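PDB 2I51: uncharacterized conserved protein of COG5135, which binds flavin mononucleotide at its dimer interface and probably belongs to the pyridoxamine 5'-phosphate oxidase family, its own reaction being unknown. Local coordinates for residues T84-R89 with H167-G172; L159-Q164 with Y180-Q185. All blocks are in the same frame, centred on the assembly; numbering follows the deposited sequence. Where two conformers were deposited one is given.

Contact 1: T84-R89 with H167-G172. With FMN (flavin mononucleotide), chain P.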
# COMPACT_ATOMS: atom_id res chain seq x y z
N THR A 84 -10.58 -4.05 13.57
CA THR A 84 -11.26 -2.84 13.95
C THR A 84 -11.68 -1.96 12.78
O THR A 84 -12.34 -0.95 13.00
CB THR A 84 -10.37 -2.02 14.89
OG1 THR A 84 -9.09 -1.84 14.29
CG2 THR A 84 -10.19 -2.77 16.26
N ARG A 85 -11.35 -2.37 11.55
CA ARG A 85 -11.82 -1.65 10.33
C ARG A 85 -11.40 -0.17 10.37
O ARG A 85 -12.20 0.74 10.16
CB ARG A 85 -13.32 -1.83 10.13
CG ARG A 85 -13.75 -3.28 10.02
CD ARG A 85 -15.28 -3.40 9.72
NE ARG A 85 -15.64 -2.82 8.43
CZ ARG A 85 -16.63 -1.97 8.18
NH1 ARG A 85 -17.51 -1.54 9.12
NH2 ARG A 85 -16.78 -1.54 6.94
N GLU A 86 -10.11 0.06 10.64
CA GLU A 86 -9.55 1.40 10.65
C GLU A 86 -8.28 1.50 9.84
O GLU A 86 -7.56 0.50 9.70
CB GLU A 86 -9.33 1.88 12.08
CG GLU A 86 -8.33 1.16 12.83
CD GLU A 86 -8.36 1.50 14.34
OE1 GLU A 86 -8.25 2.70 14.69
OE2 GLU A 86 -8.42 0.56 15.14
N GLN A 87 -8.02 2.67 9.27
CA GLN A 87 -6.89 2.89 8.44
C GLN A 87 -6.12 4.09 8.94
O GLN A 87 -6.73 5.09 9.33
CB GLN A 87 -7.36 3.16 7.02
CG GLN A 87 -6.30 3.62 6.01
CD GLN A 87 -6.88 3.84 4.65
OE1 GLN A 87 -6.72 2.98 3.78
NE2 GLN A 87 -7.55 4.95 4.45
N PHE A 88 -4.79 3.99 8.97
CA PHE A 88 -3.91 5.12 9.19
C PHE A 88 -3.06 5.33 7.94
O PHE A 88 -2.39 4.41 7.45
CB PHE A 88 -2.98 4.92 10.38
CG PHE A 88 -3.66 4.77 11.68
CD1 PHE A 88 -4.28 3.59 12.04
CD2 PHE A 88 -3.68 5.85 12.57
CE1 PHE A 88 -4.90 3.45 13.31
CE2 PHE A 88 -4.29 5.70 13.84
CZ PHE A 88 -4.87 4.49 14.20
N ARG A 89 -3.08 6.54 7.44
CA ARG A 89 -2.17 6.96 6.38
C ARG A 89 -1.20 7.92 7.01
O ARG A 89 -1.63 8.81 7.75
CB ARG A 89 -2.93 7.64 5.23
CG ARG A 89 -3.82 6.69 4.51
CD ARG A 89 -4.79 7.43 3.57
NE ARG A 89 -4.04 8.16 2.54
CZ ARG A 89 -4.59 8.91 1.58
NH1 ARG A 89 -5.86 9.11 1.63
NH2 ARG A 89 -3.83 9.50 0.65
N HIS A 167 -6.47 9.38 9.91
CA HIS A 167 -7.05 8.21 10.56
C HIS A 167 -8.52 8.08 10.23
O HIS A 167 -9.30 8.96 10.57
CB HIS A 167 -6.87 8.35 12.06
CG HIS A 167 -7.39 7.20 12.86
ND1 HIS A 167 -7.85 7.35 14.15
CD2 HIS A 167 -7.50 5.88 12.56
CE1 HIS A 167 -8.22 6.17 14.62
NE2 HIS A 167 -8.02 5.26 13.67
N LEU A 168 -8.89 6.98 9.59
CA LEU A 168 -10.24 6.71 9.15
C LEU A 168 -10.74 5.50 9.93
O LEU A 168 -10.11 4.44 9.91
CB LEU A 168 -10.25 6.40 7.66
CG LEU A 168 -11.59 5.99 7.05
CD1 LEU A 168 -12.59 7.14 7.11
CD2 LEU A 168 -11.38 5.53 5.61
N GLU A 169 -11.86 5.68 10.62
CA GLU A 169 -12.57 4.63 11.35
C GLU A 169 -13.83 4.29 10.58
O GLU A 169 -14.74 5.12 10.49
CB GLU A 169 -12.93 5.12 12.75
CG GLU A 169 -11.73 5.24 13.64
CD GLU A 169 -12.05 5.72 15.03
OE1 GLU A 169 -13.09 6.39 15.21
OE2 GLU A 169 -11.24 5.43 15.93
N LEU A 170 -13.92 3.08 10.04
CA LEU A 170 -15.12 2.70 9.32
C LEU A 170 -16.26 2.38 10.27
O LEU A 170 -17.42 2.38 9.82
CB LEU A 170 -14.86 1.53 8.40
CG LEU A 170 -13.81 1.79 7.32
CD1 LEU A 170 -13.61 0.51 6.47
CD2 LEU A 170 -14.18 2.97 6.43
N ARG A 171 -15.97 2.06 11.52
CA ARG A 171 -17.01 1.81 12.53
C ARG A 171 -17.31 3.10 13.27
O ARG A 171 -16.93 3.23 14.43
CB ARG A 171 -16.56 0.76 13.55
CG ARG A 171 -16.42 -0.65 13.02
CD ARG A 171 -15.09 -1.29 13.43
NE ARG A 171 -15.02 -1.91 14.76
CZ ARG A 171 -14.17 -1.61 15.73
NH1 ARG A 171 -13.27 -0.64 15.59
NH2 ARG A 171 -14.21 -2.27 16.88
N GLY A 172 -17.97 4.04 12.61
CA GLY A 172 -18.29 5.34 13.21
C GLY A 172 -19.77 5.66 13.12
O GLY A 172 -20.62 4.78 13.15
N1 FMN P . -12.02 4.91 -1.06
C2 FMN P . -12.44 4.84 -2.38
O2 FMN P . -12.41 5.84 -3.10
N3 FMN P . -12.84 3.65 -2.91
C4 FMN P . -12.93 2.47 -2.20
O4 FMN P . -13.18 1.39 -2.74
C4A FMN P . -12.52 2.53 -0.87
N5 FMN P . -12.59 1.37 -0.09
C5A FMN P . -12.00 1.41 1.17
C6 FMN P . -11.93 0.25 1.92
C7 FMN P . -11.37 0.24 3.21
C7M FMN P . -11.18 -1.07 3.94
C8 FMN P . -10.89 1.43 3.74
C8M FMN P . -10.06 1.41 5.04
C9 FMN P . -10.99 2.59 3.02
C9A FMN P . -11.54 2.62 1.72
N10 FMN P . -11.66 3.81 0.99
C10 FMN P . -12.07 3.76 -0.35
C1' FMN P . -11.29 5.15 1.54
C2' FMN P . -9.89 5.49 1.10
O2' FMN P . -8.90 4.65 1.77
C3' FMN P . -9.58 6.98 1.30
O3' FMN P . -9.82 7.35 2.67
C4' FMN P . -10.50 7.80 0.42
O4' FMN P . -10.69 7.25 -0.88
C5' FMN P . -9.85 9.15 0.25
O5' FMN P . -8.61 9.03 -0.40
P FMN P . -7.89 10.22 -1.16
O1P FMN P . -8.63 10.46 -2.45
O2P FMN P . -8.07 11.39 -0.20
O3P FMN P . -6.48 9.83 -1.36
O HOH W 1 -13.36 1.72 12.79
O HOH W 2 -10.92 2.81 16.18
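Backbone hydrogen bonds pair strands 86-89 and 167-169 as antiparallel neighbours: Gln87 N reaches Leu168 O (2.8 Å) and Leu168 N returns to Gln87 O (2.9 Å). Beyond the strand ends Leu170 N meets Arg85 O at 2.9 Å, almost along the C=O axis.

Aromatic and polar contacts meet on the face carrying Glu86, Phe88 and His167. With CG anti to its backbone N (chi1 -179°), His167 lies alongside Phe88 in an offset stack, centroids 4.0 Å apart and planes 10° from parallel; CD2 sits over the phenyl face near its rim. In the imidazole plane, His167 NE2 donates to the anti lone pair of Glu86 OE1 (2.8 Å), which fixes the rotation of the ring. The other carboxylate oxygen, Glu86 OE2, accepts from Thr84 OG1 (2.6 Å) and forms a salt bridge with Arg17 of helix 8-17, whose positive charge would probably favour an ionised carboxylate. An alanine at His167 would probably disturb both Phe88 packing and the orientation of Glu86.

Ligand contacts occupy the other face. The extended Gln87 donates through NE2 to FMN O2' (3.0 Å), while its OE1 bonds Thr42 of the second subunit; Arg89 NH1 meets FMN O3P at 3.1 Å. Ribityl and phosphate binding from the face of a sheet, in a site completed by the second subunit, is characteristic of the FMN-binding split barrel.

Contact 2: L159-Q164 with Y180-Q185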
# COMPACT_ATOMS: atom_id res chain seq x y z
N LEU A 159 13.65 4.49 9.14
CA LEU A 159 12.75 5.24 10.03
C LEU A 159 11.82 6.11 9.21
O LEU A 159 12.29 6.77 8.27
CB LEU A 159 13.55 6.13 10.92
CG LEU A 159 14.54 5.43 11.83
CD1 LEU A 159 15.40 6.52 12.57
CD2 LEU A 159 13.91 4.44 12.83
N LEU A 160 10.56 6.18 9.61
CA LEU A 160 9.60 7.15 9.11
C LEU A 160 9.21 8.10 10.23
O LEU A 160 8.80 7.67 11.31
CB LEU A 160 8.36 6.44 8.57
CG LEU A 160 7.27 7.42 8.14
CD1 LEU A 160 7.66 8.10 6.89
CD2 LEU A 160 5.95 6.60 7.93
N ASP A 161 9.34 9.39 9.95
CA ASP A 161 8.92 10.46 10.88
C ASP A 161 7.67 11.14 10.34
O ASP A 161 7.78 12.01 9.46
CB ASP A 161 10.01 11.52 11.04
CG ASP A 161 9.70 12.51 12.19
OD1 ASP A 161 9.00 12.13 13.18
OD2 ASP A 161 10.28 13.60 12.15
N PRO A 162 6.48 10.72 10.82
CA PRO A 162 5.28 11.31 10.25
C PRO A 162 5.13 12.81 10.50
O PRO A 162 5.36 13.28 11.60
CB PRO A 162 4.15 10.56 10.95
CG PRO A 162 4.75 9.27 11.40
CD PRO A 162 6.13 9.69 11.82
N VAL A 163 4.76 13.52 9.44
CA VAL A 163 4.32 14.89 9.65
C VAL A 163 2.85 15.10 9.32
O VAL A 163 2.30 16.13 9.67
CB VAL A 163 5.20 15.91 8.92
CG1 VAL A 163 6.64 15.76 9.35
CG2 VAL A 163 5.06 15.77 7.41
N GLN A 164 2.19 14.11 8.72
CA GLN A 164 0.77 14.18 8.50
C GLN A 164 0.21 12.79 8.68
O GLN A 164 0.79 11.82 8.17
CB GLN A 164 0.41 14.69 7.10
CG GLN A 164 -1.09 14.98 6.93
CD GLN A 164 -1.44 15.93 5.80
OE1 GLN A 164 -2.22 15.59 4.92
NE2 GLN A 164 -0.90 17.14 5.86
N TYR A 180 -4.23 14.88 11.24
CA TYR A 180 -3.25 15.44 12.16
C TYR A 180 -2.12 16.00 11.31
O TYR A 180 -1.65 15.35 10.37
CB TYR A 180 -2.70 14.33 13.06
CG TYR A 180 -3.67 13.58 13.92
CD1 TYR A 180 -4.39 12.52 13.42
CD2 TYR A 180 -3.85 13.97 15.26
CE1 TYR A 180 -5.27 11.84 14.20
CE2 TYR A 180 -4.72 13.28 16.06
CZ TYR A 180 -5.42 12.21 15.53
OH TYR A 180 -6.34 11.52 16.32
N HIS A 181 -1.62 17.19 11.65
CA HIS A 181 -0.51 17.80 10.92
C HIS A 181 0.51 18.41 11.89
O HIS A 181 0.14 19.01 12.87
CB HIS A 181 -1.05 18.84 9.95
CG HIS A 181 0.01 19.51 9.14
ND1 HIS A 181 0.61 18.92 8.05
CD2 HIS A 181 0.62 20.71 9.31
CE1 HIS A 181 1.54 19.74 7.58
NE2 HIS A 181 1.56 20.83 8.32
N ARG A 182 1.79 18.24 11.58
CA ARG A 182 2.88 18.79 12.37
C ARG A 182 3.44 20.01 11.64
O ARG A 182 3.75 19.92 10.44
CB ARG A 182 3.99 17.76 12.55
CG ARG A 182 4.93 18.15 13.65
CD ARG A 182 5.98 17.18 13.86
NE ARG A 182 6.94 17.18 12.77
CZ ARG A 182 7.87 16.24 12.63
NH1 ARG A 182 7.90 15.23 13.50
NH2 ARG A 182 8.73 16.29 11.64
N ASN A 183 3.53 21.14 12.34
CA ASN A 183 4.02 22.36 11.69
C ASN A 183 5.54 22.46 11.81
O ASN A 183 6.22 21.53 12.28
CB ASN A 183 3.27 23.60 12.24
CG ASN A 183 3.58 23.92 13.70
OD1 ASN A 183 4.53 23.44 14.28
ND2 ASN A 183 2.73 24.77 14.29
N ASP A 184 6.08 23.59 11.35
CA ASP A 184 7.52 23.84 11.38
C ASP A 184 8.12 23.93 12.79
O ASP A 184 9.33 23.73 12.96
CB ASP A 184 7.84 25.14 10.63
CG ASP A 184 7.25 26.36 11.31
OD1 ASP A 184 6.01 26.40 11.49
OD2 ASP A 184 8.02 27.28 11.67
N GLN A 185 7.29 24.25 13.78
CA GLN A 185 7.70 24.26 15.21
C GLN A 185 7.53 22.92 15.92
O GLN A 185 7.68 22.84 17.15
CB GLN A 185 6.89 25.31 15.99
CG GLN A 185 7.28 26.75 15.71
CD GLN A 185 6.64 27.33 14.48
OE1 GLN A 185 5.55 26.91 14.07
NE2 GLN A 185 7.30 28.31 13.88
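Where strand 155-169 turns a corner at Val163, it meets strand 180-182 in antiparallel fashion, Gln164 and His181 forming a non-hydrogen-bonded pair with CA atoms 4.5 Å apart while Arg182 N donates to Val163 O (2.9 Å). Val163 and Gln164 together form a classic beta bulge opposite Ala91 of strand 86-97.

Arg182 carries most of the side-chain contact. Its CG is anti to the backbone N, and a bend at chi3 (71°) brings the guanidinium to Asp161, where the side chains cross at about a right angle. The grip is end-on: Arg182 NH2 and NH1 both donate to Asp161 OD2, at 3.1 and 3.2 Å, and a weak bond joins NH1 to OD1. OD2 lies in the guanidinium plane, yet both nitrogens approach it from above the carboxylate plane, because the two flat groups are turned 54° apart. Val163 CG1 packs over one face of the guanidinium, 3.1 Å from Arg182 NH2. Trp188 of strand 188-192 also touches the arginine side chain.

At the neighbouring pair, Gln164 and His181 point to one face of the sheet and cross obliquely. Gln164 NE2 donates to His181 ND1 at 3.2 Å, with the acceptor close to the amide plane but the donor 30° out of the imidazole plane.

Because ND1 accepts this bond, it is probably unprotonated, consistent with a neutral imidazole carrying its proton on NE2; the two Arg182 bonds to Asp161 OD2 would probably favour an ionised carboxylate.

The long strand 155-169 runs through both contacts, whose centres lie 20 Å apart in one antiparallel sheet. Along the chain the order is 84-89, 159-164, 167-172, 180-185, so the segments alternate and the contacts cross. Contact 1 pairs the C-terminal end of strand 155-169 with strand 86-97, whereas contact 2 joins an earlier part of it, at the corner, to strand 176-182, the other arm of its hairpin. Strand 155-169 lies between 86-97 and 176-182, and each contact samples one side of it. Contact 1 borders the FMN site shared with the second subunit; contact 2 is a surface contact within one chain, joining the two arms of the hairpin within the sheet that carries the cofactor.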